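Local coordinates for protein laccase (Botrytis aclada, PDB 3SQR) that oxidises phenolic substrates such as hydroquinones at its copper centres and reduces dioxygen to water, probably serving in lignin degradation and the detoxification of lignin-derived products, at residues A[116-121]-A[570-575]; A[169-174]-A[413-418]. All coordinates share one frame; numbering follows the deposited sequence.

Contact 1: residues A[116-121]-A[570-575]; sequences LEHNGT and TQLFAE. With NAG (2-acetamido-2-deoxy-beta-D-glucopyranose), chain B; NAG (2-acetamido-2-deoxy-beta-D-glucopyranose), chain H.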
loop_
_atom_site.group_PDB
_atom_site.type_symbol
_atom_site.label_atom_id
_atom_site.label_comp_id
_atom_site.label_asym_id
_atom_site.label_seq_id
_atom_site.Cartn_x
_atom_site.Cartn_y
_atom_site.Cartn_z
ATOM N N LEU A 116 9.228 8.849 -18.437
ATOM C CA LEU A 116 8.905 10.199 -18.080
ATOM C C LEU A 116 10.121 11.028 -18.502
ATOM O O LEU A 116 11.237 10.492 -18.564
ATOM C CB LEU A 116 8.711 10.343 -16.578
ATOM C CG LEU A 116 7.580 9.454 -16.028
ATOM C CD1 LEU A 116 7.726 9.600 -14.475
ATOM C CD2 LEU A 116 6.200 9.821 -16.587
ATOM N N GLU A 117 9.877 12.291 -18.810
ATOM C CA GLU A 117 10.981 13.174 -19.148
ATOM C C GLU A 117 11.586 13.902 -17.945
ATOM O O GLU A 117 12.783 14.175 -17.945
ATOM C CB GLU A 117 10.498 14.214 -20.163
ATOM C CG GLU A 117 10.275 13.642 -21.551
ATOM C CD GLU A 117 10.551 14.674 -22.634
ATOM O OE1 GLU A 117 10.033 15.827 -22.527
ATOM O OE2 GLU A 117 11.334 14.333 -23.560
ATOM N N HIS A 118 10.769 14.214 -16.940
ATOM C CA HIS A 118 11.133 15.212 -15.903
ATOM C C HIS A 118 11.072 14.704 -14.451
ATOM O O HIS A 118 11.070 15.504 -13.525
ATOM C CB HIS A 118 10.259 16.476 -16.065
ATOM C CG HIS A 118 10.377 17.114 -17.414
ATOM N ND1 HIS A 118 11.594 17.391 -17.998
ATOM C CD2 HIS A 118 9.434 17.501 -18.301
ATOM C CE1 HIS A 118 11.392 17.925 -19.195
ATOM N NE2 HIS A 118 10.091 18.008 -19.403
ATOM N N ASN A 119 10.925 13.385 -14.261
ATOM C CA ASN A 119 11.041 12.771 -12.933
ATOM C C ASN A 119 11.887 11.520 -13.064
ATOM O O ASN A 119 11.757 10.790 -14.066
ATOM C CB ASN A 119 9.685 12.246 -12.359
ATOM C CG ASN A 119 8.722 13.274 -11.888
ATOM O OD1 ASN A 119 7.617 12.915 -11.577
ATOM N ND2 ASN A 119 9.103 14.550 -11.803
ATOM N N GLY A 120 12.699 11.227 -12.058
ATOM C CA GLY A 120 13.123 9.869 -11.778
ATOM C C GLY A 120 11.863 9.048 -11.439
ATOM O O GLY A 120 10.795 9.578 -11.297
ATOM N N THR A 121 12.072 7.768 -11.212
ATOM C CA THR A 121 10.995 6.938 -10.676
ATOM C C THR A 121 11.651 5.741 -9.980
ATOM O O THR A 121 12.802 5.449 -10.124
ATOM C CB THR A 121 10.016 6.527 -11.747
ATOM O OG1 THR A 121 8.791 6.049 -11.120
ATOM C CG2 THR A 121 10.591 5.418 -12.668
ATOM N N THR A 570 21.169 18.572 -14.876
ATOM C CA THR A 570 20.339 19.395 -15.761
ATOM C C THR A 570 18.842 19.058 -15.706
ATOM O O THR A 570 18.077 19.397 -16.609
ATOM C CB THR A 570 20.848 19.276 -17.187
ATOM O OG1 THR A 570 20.744 17.921 -17.615
ATOM C CG2 THR A 570 22.365 19.677 -17.227
ATOM N N GLN A 571 18.419 18.461 -14.596
ATOM C CA GLN A 571 17.008 18.189 -14.382
ATOM C C GLN A 571 16.189 19.485 -14.335
ATOM O O GLN A 571 16.665 20.540 -13.849
ATOM C CB GLN A 571 16.857 17.423 -13.065
ATOM C CG GLN A 571 17.234 18.254 -11.818
ATOM C CD GLN A 571 17.490 17.435 -10.573
ATOM O OE1 GLN A 571 17.427 16.192 -10.588
ATOM N NE2 GLN A 571 17.730 18.137 -9.466
ATOM N N LEU A 572 14.963 19.429 -14.823
ATOM C CA LEU A 572 14.018 20.553 -14.715
ATOM C C LEU A 572 13.556 20.756 -13.285
ATOM O O LEU A 572 13.239 21.858 -12.895
ATOM C CB LEU A 572 12.746 20.350 -15.532
ATOM C CG LEU A 572 12.618 20.400 -17.039
ATOM C CD1 LEU A 572 11.189 20.907 -17.313
ATOM C CD2 LEU A 572 13.695 21.273 -17.721
ATOM N N PHE A 573 13.484 19.666 -12.498
ATOM C CA PHE A 573 12.964 19.726 -11.132
ATOM C C PHE A 573 13.836 19.005 -10.149
ATOM O O PHE A 573 14.290 17.880 -10.402
ATOM C CB PHE A 573 11.582 19.130 -11.096
ATOM C CG PHE A 573 10.651 19.750 -12.047
ATOM C CD1 PHE A 573 10.150 21.022 -11.824
ATOM C CD2 PHE A 573 10.258 19.069 -13.185
ATOM C CE1 PHE A 573 9.266 21.588 -12.740
ATOM C CE2 PHE A 573 9.387 19.637 -14.079
ATOM C CZ PHE A 573 8.908 20.885 -13.864
ATOM N N ALA A 574 14.117 19.690 -9.049
ATOM C CA ALA A 574 14.897 19.132 -7.981
ATOM C C ALA A 574 13.895 18.418 -7.067
ATOM O O ALA A 574 12.691 18.704 -7.103
ATOM C CB ALA A 574 15.604 20.229 -7.175
ATOM N N GLU A 575 14.437 17.546 -6.242
ATOM C CA GLU A 575 13.747 17.014 -5.082
ATOM C C GLU A 575 13.155 18.154 -4.265
ATOM O O GLU A 575 13.820 19.167 -3.988
ATOM C CB GLU A 575 14.721 16.223 -4.185
ATOM C CG GLU A 575 14.053 15.445 -3.069
ATOM C CD GLU A 575 15.059 14.693 -2.192
ATOM O OE1 GLU A 575 16.306 14.983 -2.289
ATOM O OE2 GLU A 575 14.628 13.843 -1.375
HETATM C C1 NAG B . 8.200 15.557 -11.359
HETATM C C2 NAG B . 8.682 16.725 -10.539
HETATM C C3 NAG B . 7.656 17.772 -10.137
HETATM C C4 NAG B . 6.960 18.218 -11.396
HETATM C C5 NAG B . 6.490 16.990 -12.210
HETATM C C6 NAG B . 6.017 17.355 -13.605
HETATM C C7 NAG B . 10.738 15.865 -9.465
HETATM C C8 NAG B . 11.307 15.521 -8.112
HETATM N N2 NAG B . 9.473 16.314 -9.404
HETATM O O3 NAG B . 8.342 18.812 -9.458
HETATM O O4 NAG B . 5.819 18.979 -11.138
HETATM O O5 NAG B . 7.512 16.061 -12.452
HETATM O O6 NAG B . 5.137 16.353 -14.057
HETATM O O7 NAG B . 11.430 15.747 -10.471
HETATM C C1 NAG H . 4.595 15.027 -18.367
HETATM C C2 NAG H . 5.804 15.756 -17.860
HETATM C C3 NAG H . 5.439 17.196 -17.588
HETATM C C4 NAG H . 4.833 17.874 -18.815
HETATM C C5 NAG H . 3.684 16.997 -19.275
HETATM C C6 NAG H . 3.046 17.604 -20.531
HETATM C C7 NAG H . 7.145 14.413 -16.371
HETATM C C8 NAG H . 7.277 13.952 -14.957
HETATM N N2 NAG H . 6.155 15.195 -16.572
HETATM O O3 NAG H . 6.584 17.856 -17.130
HETATM O O4 NAG H . 4.324 19.140 -18.421
HETATM O O5 NAG H . 4.198 15.702 -19.565
HETATM O O6 NAG H . 4.005 17.549 -21.566
HETATM O O7 NAG H . 7.923 14.049 -17.232
HETATM O O HOH W 1 14.236 17.201 -16.450
HETATM O O HOH W 2 13.467 16.624 -12.716
#

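Contact 2: residues A[169-174]-A[413-418]; sequences SHFSLQ and LDWSSP. With CU (copper (II) ion), chain E.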
loop_
_atom_site.group_PDB
_atom_site.type_symbol
_atom_site.label_atom_id
_atom_site.label_comp_id
_atom_site.label_asym_id
_atom_site.label_seq_id
_atom_site.Cartn_x
_atom_site.Cartn_y
_atom_site.Cartn_z
ATOM N N SER A 169 4.787 3.434 -7.711
ATOM C CA SER A 169 5.988 4.263 -7.521
ATOM C C SER A 169 6.141 4.641 -6.068
ATOM O O SER A 169 5.163 4.936 -5.393
ATOM C CB SER A 169 5.925 5.527 -8.354
ATOM O OG SER A 169 7.028 6.366 -7.998
ATOM N N HIS A 170 7.392 4.619 -5.586
ATOM C CA HIS A 170 7.675 5.094 -4.275
ATOM C C HIS A 170 8.554 6.362 -4.414
ATOM O O HIS A 170 9.156 6.816 -3.466
ATOM C CB HIS A 170 8.372 4.029 -3.466
ATOM C CG HIS A 170 7.991 4.008 -2.029
ATOM N ND1 HIS A 170 8.125 5.090 -1.208
ATOM C CD2 HIS A 170 7.428 3.029 -1.259
ATOM C CE1 HIS A 170 7.733 4.774 0.012
ATOM N NE2 HIS A 170 7.273 3.536 0.005
ATOM N N PHE A 171 8.477 7.004 -5.562
ATOM C CA PHE A 171 9.238 8.210 -5.852
ATOM C C PHE A 171 8.278 9.376 -5.719
ATOM O O PHE A 171 7.347 9.587 -6.545
ATOM C CB PHE A 171 9.816 8.129 -7.244
ATOM C CG PHE A 171 10.596 9.337 -7.651
ATOM C CD1 PHE A 171 9.934 10.435 -8.149
ATOM C CD2 PHE A 171 11.952 9.325 -7.575
ATOM C CE1 PHE A 171 10.640 11.550 -8.565
ATOM C CE2 PHE A 171 12.704 10.439 -7.983
ATOM C CZ PHE A 171 12.024 11.554 -8.459
ATOM N N SER A 172 8.401 10.063 -4.591
ATOM C CA SER A 172 7.600 11.246 -4.351
ATOM C C SER A 172 6.098 10.923 -4.552
ATOM O O SER A 172 5.655 9.832 -4.117
ATOM C CB SER A 172 8.142 12.470 -5.184
ATOM O OG SER A 172 7.330 13.629 -4.954
ATOM N N LEU A 173 5.299 11.823 -5.102
ATOM C CA LEU A 173 3.834 11.634 -5.104
ATOM C C LEU A 173 3.305 10.905 -6.310
ATOM O O LEU A 173 2.108 10.905 -6.544
ATOM C CB LEU A 173 3.141 13.015 -5.050
ATOM C CG LEU A 173 3.445 13.887 -3.847
ATOM C CD1 LEU A 173 2.951 15.352 -4.140
ATOM C CD2 LEU A 173 2.728 13.342 -2.642
ATOM N N GLN A 174 4.182 10.252 -7.062
ATOM C CA GLN A 174 3.782 9.748 -8.389
ATOM C C GLN A 174 2.620 8.812 -8.354
ATOM O O GLN A 174 1.851 8.803 -9.267
ATOM C CB GLN A 174 4.907 9.038 -9.087
ATOM C CG GLN A 174 6.004 9.995 -9.539
ATOM C CD GLN A 174 7.202 9.299 -10.193
ATOM O OE1 GLN A 174 7.502 8.153 -9.921
ATOM N NE2 GLN A 174 7.959 10.049 -11.044
ATOM N N LEU A 413 15.768 12.422 2.281
ATOM C CA LEU A 413 16.738 11.508 1.723
ATOM C C LEU A 413 17.416 12.178 0.528
ATOM O O LEU A 413 16.851 13.032 -0.138
ATOM C CB LEU A 413 16.068 10.221 1.279
ATOM C CG LEU A 413 15.341 9.438 2.369
ATOM C CD1 LEU A 413 14.875 8.096 1.770
ATOM C CD2 LEU A 413 16.172 9.197 3.577
ATOM N N ASP A 414 18.614 11.680 0.254
ATOM C CA ASP A 414 19.372 12.044 -0.921
ATOM C C ASP A 414 19.295 10.911 -1.868
ATOM O O ASP A 414 19.824 9.832 -1.622
ATOM C CB ASP A 414 20.851 12.266 -0.541
ATOM C CG ASP A 414 21.638 12.839 -1.664
ATOM O OD1 ASP A 414 21.270 12.668 -2.834
ATOM O OD2 ASP A 414 22.677 13.425 -1.381
ATOM N N TRP A 415 18.619 11.162 -2.971
ATOM C CA TRP A 415 18.386 10.148 -3.993
ATOM C C TRP A 415 19.666 9.633 -4.620
ATOM O O TRP A 415 19.733 8.483 -5.059
ATOM C CB TRP A 415 17.494 10.746 -5.046
ATOM C CG TRP A 415 16.032 10.799 -4.707
ATOM C CD1 TRP A 415 15.309 9.940 -3.893
ATOM C CD2 TRP A 415 15.100 11.745 -5.192
ATOM N NE1 TRP A 415 14.018 10.313 -3.851
ATOM C CE2 TRP A 415 13.835 11.409 -4.650
ATOM C CE3 TRP A 415 15.187 12.836 -6.065
ATOM C CZ2 TRP A 415 12.681 12.148 -4.940
ATOM C CZ3 TRP A 415 14.039 13.572 -6.310
ATOM C CH2 TRP A 415 12.807 13.209 -5.786
ATOM N N SER A 416 20.737 10.469 -4.644
ATOM C CA SER A 416 22.015 10.002 -5.114
ATOM C C SER A 416 22.845 9.251 -4.063
ATOM O O SER A 416 23.891 8.702 -4.385
ATOM C CB SER A 416 22.842 11.210 -5.645
ATOM O OG SER A 416 23.330 11.954 -4.533
ATOM N N SER A 417 22.399 9.225 -2.805
ATOM C CA SER A 417 23.124 8.508 -1.781
ATOM C C SER A 417 22.099 7.790 -0.950
ATOM O O SER A 417 21.869 8.045 0.231
ATOM C CB SER A 417 24.017 9.480 -0.947
ATOM O OG SER A 417 24.850 8.737 -0.112
ATOM N N PRO A 418 21.481 6.813 -1.598
ATOM C CA PRO A 418 20.550 6.009 -0.836
ATOM C C PRO A 418 21.240 5.262 0.267
ATOM O O PRO A 418 22.433 4.992 0.211
ATOM C CB PRO A 418 19.986 5.062 -1.884
ATOM C CG PRO A 418 20.972 4.966 -2.909
ATOM C CD PRO A 418 21.616 6.340 -2.981
HETATM CU CU CU E . 6.460 2.399 1.517
HETATM O O HOH W 3 4.796 2.240 0.266
#

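Contact 1: residues A[116-121]-A[570-575]
The carbonyl oxygen of His-118 is gripped from two directions at the edge of the Phe-573 ring. From its own segment the amide of Asn-119 bonds back to it, ND2 to His-118 O 2.8 Å, arriving from above the carbonyl plane, 43° out of it. Water 2, 2.8 Å from His-118 O, probably donates to it and to the backbone O of Phe-573, joining the two segments. His-118 O also lies in the plane of the Phe-573 ring, 3.7 Å from Phe-573 CD2.

Asn-119 begins an Asn-Gly-Thr glycosylation sequon, in a loop between strands 107-114 and 123-125 of a cupredoxin-type domain; residues 570-575 belong to the tail that follows helix 551-567. Asn-119 ND2 carries the chain B NAG covalently, and the sugar lies on the tail: C4 sits over the centre of one face of Phe-573, while Leu-572 CB covers the opposite face nearer the rim. The glycan and the protein thus pack the phenylalanine between them, and a further NAG of the structure also touches it.

Leu-572 makes the other apolar contact. Its CD1 stands over the centre of the His-118 imidazole, 3.6 Å from the centroid and 12° off the normal, a CH-pi contact. His-118 has CG anti to its carbonyl carbon (chi1 -58°), which carries the imidazole out to the tail, and Glu-117 CB backs its other face. At the ring edge, in plane, water 1 lies 3.1 Å from His-118 ND1 and accepts from Leu-572 N at 2.9 Å. A second sugar, the chain H NAG near Asn-76, holds the backbone: its acetamide O7 takes a bond from His-118 N at 2.9 Å and a weak one from Glu-117 N at 3.1 Å.

Contact 2: residues A[169-174]-A[413-418]
Phe-171 and Trp-415 meet face to face as an offset stack, the phenyl over the six-membered ring of the indole with centroids 4.2 Å apart and planes 20° from parallel. The overlap is toward the rims: Phe-171 CZ comes to 3.2 Å from Trp-415 CH2, a tight approach, and CE2 lies over the CZ2 side. Although the rings are nearly parallel, the side chains themselves cross at about a right angle. Phe-171 reaches the indole because its CG is anti to the backbone N (chi1 179°).

Ser-169 sets the backbone of Phe-171: Ser-169 OG accepts from Phe-171 N at 2.9 Å, an ST turn, and donates to Gln-174 OE1 at 2.7 Å, in the carbonyl plane and on a lone pair. A type II' turn from Phe-171 to Gln-174 then folds the chain back.

The end of strand 163-169 and the start of this loop hold a His-X-His motif of the multicopper oxidases, His-168 to His-170. NE2 of His-170 binds a copper at 2.1 Å, where His-468, His-525 and water 3 are the other ligands, probably one half of the type 3 pair.

Trp-415 also touches Trp-564 of helix 551-567, and its NE1 bonds to the carbonyl of Gly-579 in the C-terminal tail. An Asx turn shapes its loop: Asp-414 OD1 takes both Ser-416 N and Ser-416 OG from the same face of its carboxylate.

Overall arrangement
Contact 1 lies at the surface and contact 2 is buried, their centres about 11 Å apart. In the outer one, water and sugar mediate much of the meeting between the first domain and the tail; in the inner one, two aromatic rings meet directly, joining that domain to a loop of the third. Gln-174 couples them: its OE1 probably bonds to Thr-121 OG1, its NE2 to Gly-120 O, and NE2 also to Asn-119 OD1. Gly-120 O further packs on Phe-171 CE1. The C-terminal tail is common to both, since residues 570-575 form half of contact 1 and the side chain of Glu-575 touches Trp-415 of contact 2.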